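Local coordinates for protein Rab GDP dissociation inhibitor alpha (Naegleria fowleri, PDB 6C87) that probably binds prenylated Rab GTPases in their GDP-bound form, slowing nucleotide release and carrying them between membranes and cytosol, at residues Val15-Thr20 and Val26-Leu31; Val198-Asp203 and Thr418-Ser423; Val269-Asp272 and Val276-Val279; Ile411-Asp416 and Ala425-Asp430. One frame throughout, in Å; residues are numbered along the deposited sequence.

Contact 1 (Val15-Thr20 and Val26-Leu31)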
loop_
_atom_site.group_PDB
_atom_site.type_symbol
_atom_site.label_atom_id
_atom_site.label_comp_id
_atom_site.label_asym_id
_atom_site.label_seq_id
_atom_site.Cartn_x
_atom_site.Cartn_y
_atom_site.Cartn_z
ATOM N N VAL A 15 -26.927 -0.082 1.045
ATOM C CA VAL A 15 -26.838 0.998 0.067
ATOM C C VAL A 15 -27.987 0.881 -0.924
ATOM O O VAL A 15 -28.379 -0.227 -1.306
ATOM C CB VAL A 15 -25.489 0.963 -0.684
ATOM C CG1 VAL A 15 -25.407 2.093 -1.699
ATOM C CG2 VAL A 15 -24.314 1.032 0.293
ATOM N N VAL A 16 -28.524 2.027 -1.344
ATOM C CA VAL A 16 -29.444 2.114 -2.473
ATOM C C VAL A 16 -28.722 2.813 -3.619
ATOM O O VAL A 16 -28.132 3.881 -3.425
ATOM C CB VAL A 16 -30.736 2.865 -2.106
ATOM C CG1 VAL A 16 -31.601 3.065 -3.346
ATOM C CG2 VAL A 16 -31.505 2.117 -1.048
ATOM N N VAL A 17 -28.751 2.204 -4.805
ATOM C CA VAL A 17 -28.133 2.757 -6.006
ATOM C C VAL A 17 -29.237 3.150 -6.983
ATOM O O VAL A 17 -30.148 2.356 -7.249
ATOM C CB VAL A 17 -27.161 1.759 -6.658
ATOM C CG1 VAL A 17 -26.540 2.369 -7.917
ATOM C CG2 VAL A 17 -26.078 1.349 -5.671
ATOM N N LEU A 18 -29.134 4.355 -7.547
ATOM C CA LEU A 18 -30.165 4.911 -8.417
ATOM C C LEU A 18 -29.587 5.194 -9.801
ATOM O O LEU A 18 -28.665 6.004 -9.939
ATOM C CB LEU A 18 -30.746 6.181 -7.796
ATOM C CG LEU A 18 -31.357 5.979 -6.404
ATOM C CD1 LEU A 18 -31.934 7.271 -5.826
ATOM C CD2 LEU A 18 -32.425 4.899 -6.449
ATOM N N GLY A 19 -30.148 4.553 -10.821
ATOM C CA GLY A 19 -29.719 4.693 -12.203
ATOM C C GLY A 19 -28.793 3.572 -12.646
ATOM O O GLY A 19 -28.020 3.016 -11.858
ATOM N N THR A 20 -28.861 3.231 -13.939
ATOM C CA THR A 20 -28.074 2.123 -14.477
ATOM C C THR A 20 -27.092 2.581 -15.553
ATOM O O THR A 20 -26.764 1.816 -16.460
ATOM C CB THR A 20 -28.959 1.006 -15.035
ATOM O OG1 THR A 20 -29.911 1.540 -15.967
ATOM C CG2 THR A 20 -29.698 0.299 -13.898
ATOM N N VAL A 26 -21.122 -0.258 -11.862
ATOM C CA VAL A 26 -19.835 -0.711 -11.346
ATOM C C VAL A 26 -19.747 -0.494 -9.839
ATOM O O VAL A 26 -19.234 -1.346 -9.103
ATOM C CB VAL A 26 -18.687 -0.001 -12.081
ATOM C CG1 VAL A 26 -17.346 -0.368 -11.450
ATOM C CG2 VAL A 26 -18.702 -0.374 -13.557
ATOM N N ILE A 27 -20.215 0.659 -9.355
ATOM C CA ILE A 27 -20.244 0.893 -7.915
ATOM C C ILE A 27 -21.136 -0.139 -7.229
ATOM O O ILE A 27 -20.767 -0.718 -6.198
ATOM C CB ILE A 27 -20.693 2.339 -7.621
ATOM C CG1 ILE A 27 -19.591 3.326 -8.003
ATOM C CG2 ILE A 27 -21.025 2.522 -6.143
ATOM C CD1 ILE A 27 -18.337 3.177 -7.165
ATOM N N SER A 28 -22.315 -0.398 -7.803
ATOM C CA SER A 28 -23.223 -1.396 -7.243
ATOM C C SER A 28 -22.587 -2.783 -7.210
ATOM O O SER A 28 -22.687 -3.497 -6.202
ATOM C CB SER A 28 -24.517 -1.413 -8.053
ATOM O OG SER A 28 -25.421 -2.393 -7.584
ATOM N N GLY A 29 -21.907 -3.172 -8.294
ATOM C CA GLY A 29 -21.250 -4.472 -8.327
ATOM C C GLY A 29 -20.111 -4.594 -7.330
ATOM O O GLY A 29 -19.953 -5.631 -6.679
ATOM N N LEU A 30 -19.294 -3.543 -7.207
ATOM C CA LEU A 30 -18.205 -3.559 -6.233
ATOM C C LEU A 30 -18.733 -3.689 -4.811
ATOM O O LEU A 30 -18.155 -4.413 -3.989
ATOM C CB LEU A 30 -17.359 -2.294 -6.372
ATOM C CG LEU A 30 -16.397 -2.241 -7.557
ATOM C CD1 LEU A 30 -15.842 -0.847 -7.686
ATOM C CD2 LEU A 30 -15.274 -3.250 -7.361
ATOM N N LEU A 31 -19.834 -2.999 -4.499
ATOM C CA LEU A 31 -20.421 -3.105 -3.165
ATOM C C LEU A 31 -20.931 -4.515 -2.893
ATOM O O LEU A 31 -20.799 -5.027 -1.776
ATOM C CB LEU A 31 -21.550 -2.086 -3.011
ATOM C CG LEU A 31 -21.157 -0.612 -3.021
ATOM C CD1 LEU A 31 -22.377 0.243 -3.284
ATOM C CD2 LEU A 31 -20.531 -0.237 -1.686
#

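Contact 2 (Val198-Asp203 and Thr418-Ser423)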
loop_
_atom_site.group_PDB
_atom_site.type_symbol
_atom_site.label_atom_id
_atom_site.label_comp_id
_atom_site.label_asym_id
_atom_site.label_seq_id
_atom_site.Cartn_x
_atom_site.Cartn_y
_atom_site.Cartn_z
ATOM N N VAL A 198 -1.847 9.500 -27.693
ATOM C CA VAL A 198 -1.141 8.367 -27.096
ATOM C C VAL A 198 -1.373 8.300 -25.592
ATOM O O VAL A 198 -1.830 7.278 -25.069
ATOM C CB VAL A 198 0.371 8.425 -27.380
ATOM C CG1 VAL A 198 1.046 7.218 -26.760
ATOM C CG2 VAL A 198 0.645 8.485 -28.865
ATOM N N ALA A 199 -1.039 9.378 -24.885
ATOM C CA ALA A 199 -1.162 9.409 -23.433
ATOM C C ALA A 199 -2.574 9.736 -22.963
ATOM O O ALA A 199 -2.864 9.568 -21.773
ATOM C CB ALA A 199 -0.163 10.409 -22.847
ATOM N N LEU A 200 -3.440 10.208 -23.867
ATOM C CA LEU A 200 -4.876 10.393 -23.637
ATOM C C LEU A 200 -5.196 11.532 -22.672
ATOM O O LEU A 200 -6.228 11.511 -22.000
ATOM C CB LEU A 200 -5.536 9.095 -23.150
ATOM C CG LEU A 200 -5.369 7.886 -24.066
ATOM C CD1 LEU A 200 -6.406 6.833 -23.705
ATOM C CD2 LEU A 200 -5.441 8.264 -25.556
ATOM N N TYR A 201 -4.340 12.545 -22.599
ATOM C CA TYR A 201 -4.715 13.764 -21.900
ATOM C C TYR A 201 -5.687 14.561 -22.759
ATOM O O TYR A 201 -5.671 14.480 -23.988
ATOM C CB TYR A 201 -3.487 14.618 -21.573
ATOM C CG TYR A 201 -2.589 14.029 -20.508
ATOM C CD1 TYR A 201 -2.987 13.998 -19.176
ATOM C CD2 TYR A 201 -1.339 13.511 -20.832
ATOM C CE1 TYR A 201 -2.170 13.461 -18.200
ATOM C CE2 TYR A 201 -0.513 12.975 -19.860
ATOM C CZ TYR A 201 -0.932 12.953 -18.547
ATOM O OH TYR A 201 -0.117 12.417 -17.577
ATOM N N THR A 202 -6.549 15.324 -22.099
ATOM C CA THR A 202 -7.544 16.126 -22.789
ATOM C C THR A 202 -7.143 17.584 -22.917
ATOM O O THR A 202 -7.741 18.303 -23.723
ATOM C CB THR A 202 -8.884 16.035 -22.059
ATOM O OG1 THR A 202 -8.748 16.613 -20.758
ATOM C CG2 THR A 202 -9.286 14.584 -21.902
ATOM N N ASP A 203 -6.145 18.029 -22.151
ATOM C CA ASP A 203 -5.547 19.345 -22.323
ATOM C C ASP A 203 -4.077 19.254 -21.925
ATOM O O ASP A 203 -3.608 18.223 -21.435
ATOM C CB ASP A 203 -6.281 20.423 -21.514
ATOM C CG ASP A 203 -6.325 20.125 -20.023
ATOM O OD1 ASP A 203 -5.260 19.899 -19.409
ATOM O OD2 ASP A 203 -7.431 20.159 -19.452
ATOM N N THR A 418 -15.049 12.476 -24.092
ATOM C CA THR A 418 -14.036 11.529 -24.536
ATOM C C THR A 418 -14.666 10.195 -24.922
ATOM O O THR A 418 -15.670 9.759 -24.347
ATOM C CB THR A 418 -12.983 11.301 -23.445
ATOM O OG1 THR A 418 -13.561 10.575 -22.348
ATOM C CG2 THR A 418 -12.450 12.638 -22.937
ATOM N N THR A 419 -14.050 9.543 -25.908
ATOM C CA THR A 419 -14.455 8.223 -26.368
ATOM C C THR A 419 -13.564 7.122 -25.792
ATOM O O THR A 419 -13.353 6.087 -26.431
ATOM C CB THR A 419 -14.456 8.168 -27.897
ATOM O OG1 THR A 419 -13.243 8.744 -28.399
ATOM C CG2 THR A 419 -15.624 8.950 -28.447
ATOM N N HIS A 420 -13.017 7.341 -24.599
ATOM C CA HIS A 420 -12.373 6.291 -23.824
ATOM C C HIS A 420 -12.797 6.465 -22.370
ATOM O O HIS A 420 -13.358 7.496 -21.988
ATOM C CB HIS A 420 -10.847 6.296 -24.004
ATOM C CG HIS A 420 -10.228 7.657 -23.975
ATOM N ND1 HIS A 420 -9.955 8.326 -22.800
ATOM C CD2 HIS A 420 -9.817 8.473 -24.976
ATOM C CE1 HIS A 420 -9.400 9.492 -23.079
ATOM N NE2 HIS A 420 -9.307 9.608 -24.391
ATOM N N PHE A 421 -12.545 5.441 -21.552
ATOM C CA PHE A 421 -13.229 5.323 -20.266
ATOM C C PHE A 421 -12.424 5.774 -19.053
ATOM O O PHE A 421 -12.921 5.620 -17.932
ATOM C CB PHE A 421 -13.682 3.873 -20.049
ATOM C CG PHE A 421 -15.099 3.603 -20.476
ATOM C CD1 PHE A 421 -16.169 4.155 -19.778
ATOM C CD2 PHE A 421 -15.368 2.785 -21.564
ATOM C CE1 PHE A 421 -17.486 3.901 -20.161
ATOM C CE2 PHE A 421 -16.684 2.517 -21.950
ATOM C CZ PHE A 421 -17.746 3.084 -21.248
ATOM N N GLU A 422 -11.222 6.336 -19.229
ATOM C CA GLU A 422 -10.371 6.648 -18.075
ATOM C C GLU A 422 -11.054 7.600 -17.092
ATOM O O GLU A 422 -11.022 7.386 -15.874
ATOM C CB GLU A 422 -9.049 7.255 -18.523
ATOM C CG GLU A 422 -7.994 7.138 -17.455
ATOM C CD GLU A 422 -6.769 7.956 -17.757
ATOM O OE1 GLU A 422 -5.865 8.001 -16.896
ATOM O OE2 GLU A 422 -6.717 8.561 -18.847
ATOM N N SER A 423 -11.654 8.676 -17.598
ATOM C CA SER A 423 -12.267 9.637 -16.689
ATOM C C SER A 423 -13.475 9.028 -15.981
ATOM O O SER A 423 -13.743 9.348 -14.815
ATOM C CB SER A 423 -12.620 10.918 -17.453
ATOM O OG SER A 423 -13.681 10.718 -18.362
#

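Contact 3 (Val269-Asp272 and Val276-Val279)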
loop_
_atom_site.group_PDB
_atom_site.type_symbol
_atom_site.label_atom_id
_atom_site.label_comp_id
_atom_site.label_asym_id
_atom_site.label_seq_id
_atom_site.Cartn_x
_atom_site.Cartn_y
_atom_site.Cartn_z
ATOM N N VAL A 269 -35.450 10.124 1.905
ATOM C CA VAL A 269 -35.743 10.371 3.312
ATOM C C VAL A 269 -34.438 10.682 4.035
ATOM O O VAL A 269 -33.513 9.858 4.064
ATOM C CB VAL A 269 -36.467 9.177 3.955
ATOM C CG1 VAL A 269 -36.791 9.476 5.409
ATOM C CG2 VAL A 269 -37.738 8.851 3.179
ATOM N N TYR A 270 -34.378 11.865 4.642
ATOM C CA TYR A 270 -33.231 12.322 5.406
ATOM C C TYR A 270 -33.648 12.533 6.853
ATOM O O TYR A 270 -34.827 12.733 7.159
ATOM C CB TYR A 270 -32.651 13.637 4.860
ATOM C CG TYR A 270 -32.276 13.651 3.393
ATOM C CD1 TYR A 270 -33.227 13.912 2.413
ATOM C CD2 TYR A 270 -30.960 13.444 2.988
ATOM C CE1 TYR A 270 -32.883 13.942 1.072
ATOM C CE2 TYR A 270 -30.609 13.474 1.655
ATOM C CZ TYR A 270 -31.574 13.722 0.698
ATOM O OH TYR A 270 -31.233 13.753 -0.638
ATOM N N ASP A 271 -32.666 12.488 7.746
ATOM C CA ASP A 271 -32.923 12.781 9.142
ATOM C C ASP A 271 -32.784 14.285 9.390
ATOM O O ASP A 271 -32.576 15.076 8.466
ATOM C CB ASP A 271 -31.997 11.947 10.033
ATOM C CG ASP A 271 -30.514 12.234 9.804
ATOM O OD1 ASP A 271 -30.167 13.236 9.149
ATOM O OD2 ASP A 271 -29.681 11.448 10.302
ATOM N N ASP A 272 -32.908 14.690 10.655
ATOM C CA ASP A 272 -32.834 16.109 10.986
ATOM C C ASP A 272 -31.437 16.679 10.764
ATOM O O ASP A 272 -31.294 17.886 10.536
ATOM C CB ASP A 272 -33.292 16.331 12.425
ATOM C CG ASP A 272 -34.766 16.071 12.596
ATOM O OD1 ASP A 272 -35.482 16.069 11.572
ATOM O OD2 ASP A 272 -35.210 15.870 13.745
ATOM N N VAL A 276 -28.889 10.687 4.895
ATOM C CA VAL A 276 -29.860 9.749 4.349
ATOM C C VAL A 276 -30.171 8.676 5.375
ATOM O O VAL A 276 -29.281 8.168 6.072
ATOM C CB VAL A 276 -29.326 9.100 3.060
ATOM C CG1 VAL A 276 -30.449 8.406 2.296
ATOM C CG2 VAL A 276 -28.653 10.121 2.210
ATOM N N VAL A 277 -31.447 8.307 5.456
ATOM C CA VAL A 277 -31.861 7.156 6.249
ATOM C C VAL A 277 -32.705 6.181 5.456
ATOM O O VAL A 277 -32.821 5.006 5.851
ATOM C CB VAL A 277 -32.618 7.606 7.522
ATOM C CG1 VAL A 277 -31.679 8.333 8.471
ATOM C CG2 VAL A 277 -33.812 8.485 7.161
ATOM N N GLY A 278 -33.293 6.599 4.341
ATOM C CA GLY A 278 -34.107 5.715 3.531
ATOM C C GLY A 278 -34.500 6.399 2.241
ATOM O O GLY A 278 -34.315 7.607 2.065
ATOM N N VAL A 279 -35.052 5.599 1.336
ATOM C CA VAL A 279 -35.633 6.083 0.092
ATOM C C VAL A 279 -37.070 5.590 0.043
ATOM O O VAL A 279 -37.348 4.440 0.398
ATOM C CB VAL A 279 -34.834 5.600 -1.137
ATOM C CG1 VAL A 279 -35.444 6.141 -2.423
ATOM C CG2 VAL A 279 -33.366 6.004 -1.021
#

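Contact 4 (Ile411-Asp416 and Ala425-Asp430)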
loop_
_atom_site.group_PDB
_atom_site.type_symbol
_atom_site.label_atom_id
_atom_site.label_comp_id
_atom_site.label_asym_id
_atom_site.label_seq_id
_atom_site.Cartn_x
_atom_site.Cartn_y
_atom_site.Cartn_z
ATOM N N ILE A 411 -22.803 10.992 -5.574
ATOM C CA ILE A 411 -23.314 11.284 -6.910
ATOM C C ILE A 411 -22.186 11.169 -7.925
ATOM O O ILE A 411 -21.057 11.610 -7.673
ATOM C CB ILE A 411 -23.966 12.680 -6.971
ATOM C CG1 ILE A 411 -24.951 12.852 -5.812
ATOM C CG2 ILE A 411 -24.661 12.889 -8.308
ATOM C CD1 ILE A 411 -25.575 14.230 -5.729
ATOM N N SER A 412 -22.494 10.566 -9.071
ATOM C CA SER A 412 -21.530 10.444 -10.151
ATOM C C SER A 412 -21.517 11.707 -11.007
ATOM O O SER A 412 -22.446 12.519 -10.985
ATOM C CB SER A 412 -21.855 9.242 -11.039
ATOM O OG SER A 412 -23.130 9.386 -11.661
ATOM N N LYS A 413 -20.439 11.860 -11.772
ATOM C CA LYS A 413 -20.355 12.909 -12.771
ATOM C C LYS A 413 -21.008 12.454 -14.067
ATOM O O LYS A 413 -21.075 11.258 -14.366
ATOM C CB LYS A 413 -18.900 13.294 -13.027
ATOM C CG LYS A 413 -18.225 13.935 -11.830
ATOM C CD LYS A 413 -16.774 14.262 -12.120
ATOM C CE LYS A 413 -16.125 14.899 -10.907
ATOM N NZ LYS A 413 -14.683 15.154 -11.134
ATOM N N SER A 414 -21.523 13.421 -14.825
ATOM C CA SER A 414 -21.972 13.124 -16.175
ATOM C C SER A 414 -20.790 12.675 -17.026
ATOM O O SER A 414 -19.641 13.064 -16.793
ATOM C CB SER A 414 -22.627 14.350 -16.799
ATOM O OG SER A 414 -23.718 14.790 -16.007
ATOM N N TYR A 415 -21.078 11.889 -18.053
ATOM C CA TYR A 415 -20.003 11.386 -18.893
ATOM C C TYR A 415 -19.500 12.504 -19.801
ATOM O O TYR A 415 -20.290 13.195 -20.453
ATOM C CB TYR A 415 -20.482 10.180 -19.698
ATOM C CG TYR A 415 -20.907 9.055 -18.793
ATOM C CD1 TYR A 415 -19.967 8.326 -18.083
ATOM C CD2 TYR A 415 -22.248 8.735 -18.630
ATOM C CE1 TYR A 415 -20.346 7.303 -17.234
ATOM C CE2 TYR A 415 -22.639 7.709 -17.791
ATOM C CZ TYR A 415 -21.685 6.995 -17.088
ATOM O OH TYR A 415 -22.062 5.970 -16.237
ATOM N N ASP A 416 -18.181 12.684 -19.831
ATOM C CA ASP A 416 -17.583 13.714 -20.663
ATOM C C ASP A 416 -17.525 13.236 -22.110
ATOM O O ASP A 416 -17.927 12.113 -22.443
ATOM C CB ASP A 416 -16.212 14.115 -20.108
ATOM C CG ASP A 416 -15.178 12.980 -20.140
ATOM O OD1 ASP A 416 -15.307 12.020 -20.930
ATOM O OD2 ASP A 416 -14.228 13.040 -19.330
ATOM N N ALA A 425 -13.573 5.815 -15.149
ATOM C CA ALA A 425 -12.948 4.955 -14.141
ATOM C C ALA A 425 -12.424 5.763 -12.960
ATOM O O ALA A 425 -12.537 5.328 -11.804
ATOM C CB ALA A 425 -11.820 4.134 -14.768
ATOM N N VAL A 426 -11.839 6.936 -13.228
ATOM C CA VAL A 426 -11.387 7.809 -12.147
ATOM C C VAL A 426 -12.568 8.220 -11.270
ATOM O O VAL A 426 -12.452 8.292 -10.039
ATOM C CB VAL A 426 -10.632 9.028 -12.723
ATOM C CG1 VAL A 426 -10.423 10.094 -11.672
ATOM C CG2 VAL A 426 -9.282 8.597 -13.286
ATOM N N ASP A 427 -13.729 8.481 -11.884
ATOM C CA ASP A 427 -14.918 8.814 -11.101
ATOM C C ASP A 427 -15.378 7.636 -10.243
ATOM O O ASP A 427 -15.762 7.826 -9.083
ATOM C CB ASP A 427 -16.050 9.275 -12.020
ATOM C CG ASP A 427 -17.176 9.957 -11.260
ATOM O OD1 ASP A 427 -16.895 10.539 -10.191
ATOM O OD2 ASP A 427 -18.335 9.919 -11.730
ATOM N N ILE A 428 -15.343 6.413 -10.789
ATOM C CA ILE A 428 -15.755 5.238 -10.016
ATOM C C ILE A 428 -14.851 5.051 -8.805
ATOM O O ILE A 428 -15.324 4.850 -7.679
ATOM C CB ILE A 428 -15.749 3.979 -10.899
ATOM C CG1 ILE A 428 -16.911 4.000 -11.893
ATOM C CG2 ILE A 428 -15.779 2.738 -10.031
ATOM C CD1 ILE A 428 -16.765 2.980 -13.007
ATOM N N VAL A 429 -13.532 5.109 -9.025
ATOM C CA VAL A 429 -12.572 4.943 -7.937
ATOM C C VAL A 429 -12.783 6.006 -6.876
ATOM O O VAL A 429 -12.760 5.720 -5.672
ATOM C CB VAL A 429 -11.133 4.993 -8.474
ATOM C CG1 VAL A 429 -10.151 5.083 -7.307
ATOM C CG2 VAL A 429 -10.849 3.777 -9.340
ATOM N N ASP A 430 -12.973 7.252 -7.307
ATOM C CA ASP A 430 -13.180 8.328 -6.354
ATOM C C ASP A 430 -14.455 8.100 -5.552
ATOM O O ASP A 430 -14.460 8.237 -4.323
ATOM C CB ASP A 430 -13.199 9.672 -7.075
ATOM C CG ASP A 430 -13.405 10.822 -6.129
ATOM O OD1 ASP A 430 -12.630 10.919 -5.145
ATOM O OD2 ASP A 430 -14.310 11.640 -6.387
HETATM O O HOH W 1 -18.475 11.901 -8.465
#

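Contact 1 (Val15-Thr20 and Val26-Leu31)
V15, on the first strand of the chain, packs against L31 through nearly the whole of its short side chain. Its CB lies 4.1 Å from L31 CD1. Of the two branches, CG1 comes a little closer, with V15 CG1 3.9 Å from L31 CD1, while CG2 is 4.1 Å from that same methyl. A single methyl of the leucine is therefore shared almost equally by CB and both branches of the valine, and the two side chains meet at about a right angle. V15 CG1 stands anti to the backbone N (chi1 -180°) and CG2 anti to the carbonyl carbon, which spreads both branches around L31 CD1. Strand 15-18 and helix 22-33 are the first two elements of a beta-alpha-beta unit completed by strand 38-41, at the start of the Rossmann-like fold of the GDP dissociation inhibitor family. Two residues further along the strand, V17 takes up the contact one helical turn back: its CG2 rests 4.0 Å from S28 CB. The serine meets the valine with its carbon, because OG, anti to the backbone N (chi1 178°), is hydrogen-bonded to ND1 of H40 on strand 38-41.

Contact 2 (Val198-Asp203 and Thr418-Ser423)
L200 meets H420 where the chain has just left helix 188-198; with a phi of 70° it is the first residue to break the helical course, and its side chain starts out toward the loop 418-421. L200 CB lies 3.9 Å from H420 CE1 at the rim of the imidazole. Farther out, L200 CD1 stands 3.8 Å from the ring centroid of H420 and only 4° off the ring normal, a CH-pi contact squarely over the face. The two side chains run past each other in opposite directions, so the leucine passes from the CE1 side of the ring to its centre. E422 comes alongside more loosely, its OE2 4.3 Å from L200 O without a hydrogen bond between them, while its OE1 forms a salt bridge with R218 NH2. The next residue to touch is T202, whose CG2 meets T418 CG2 at 3.9 Å, methyl to methyl, the side chains crossing at about a right angle. T418 OG1 is turned instead to a hydrogen bond with D416 OD1. T418 also lies by H420. The imidazole thus has aliphatic groups on its two faces, a CH-pi contact on one and T418 CB packed off-centre on the other, where the turn ending helix 188-198 packs onto the loop leading into the C-terminal helix 422-436.

Contact 3 (Val269-Asp272 and Val276-Val279)
V269 and V277 face each other across the hairpin with their side chains crossed at about a right angle, V269 CG1 lying 3.6 Å from V277 CG2. The other branch of V277 meets D271, also at roughly a right angle, with V277 CG1 3.9 Å from D271 CB; the carboxylate of D271 turns to the backbone N of H275 in the connecting turn. Y270 and V276 leave their strands on diverging courses, yet with Y270 CG anti to the carbonyl carbon and beside the backbone N (chi1 -55°) the tyrosine ring swings back, slanting across the valine until Y270 CE2 is 3.9 Å from V276 CG2. Both rest on V409 of strand 409-411, which ties the hairpin to the edge of the parallel sheet. The backbone bonds set V277 and G278 against V269. V277 N donates to V269 O over 2.9 Å in an almost straight bond (178°), and G278 N reaches the same oxygen over 3.3 Å; both arrive from one face of the carbonyl plane. In return, V269 N donates to G278 O at 2.8 Å. The register slips by one before Y270 pairs with V276: a classic beta bulge beside the turn of an antiparallel hairpin.

Contact 4 (Ile411-Asp416 and Ala425-Asp430)
D427 of helix 422-436 is hydrogen-bonded through its carboxylate to the main chain of K413 in the preceding loop. K413 N donates to D427 OD2 over 2.9 Å in a nearly straight bond (169°), arriving on the syn side of the oxygen but 27° out of the carboxylate plane. The second oxygen works through a water that donates both its bonds, one of 2.7 Å to D427 OD1 and one of 2.7 Å to I411 O. Each carboxylate oxygen thus has its own polar partner, which limits rotation of the group about its CB-CG bond. D427 CG is anti to the backbone N (chi1 -166°), and this directs the buried carboxylate off the helix onto the loop.

Van der Waals contacts add to this grip. K413 CB lies 3.7 Å from D427 OD2, and K413 CG passes 4.0 Å from D427 OD1. On the other side of the bonded amide, S412 CB approaches D427 OD2 to 3.7 Å, while its OG is hydrogen-bonded to E24 OE2.

The charges of K413 and D427 do not touch: the extended K413 chain places NZ 5.2 Å from D427 OD1, too far for a salt bridge but near enough that it may favour the ionised carboxylate. D430, one turn on, is paired instead with R434.

In this way an aspartate from the C-terminal helix fastens, directly and through water, the main chain leaving strand 409-411, an outermost strand of the parallel sheet in the Rossmann-like fold.

Contacts 1 and 4 join across two helices that pack together: V26 CB of helix 22-33 lies 3.7 Å from I428 CD1 of helix 422-436, and the contact centres are about 13 Å apart. The latter helix also supplies contact 2, again with centres about 13 Å apart, and a probable hydrogen bond between S423 OG and D416 OD2 (2.6 Å) connects it to contact 4. Contact 3 sits at the other end of this series, touching contact 1 where V16 CG1 meets V279 CG2 at 4.1 Å. Contacts 2 and 3 are the farthest apart, about 37 Å between centres, so the four form a series from the outlying hairpin to the loop after helix 188-198.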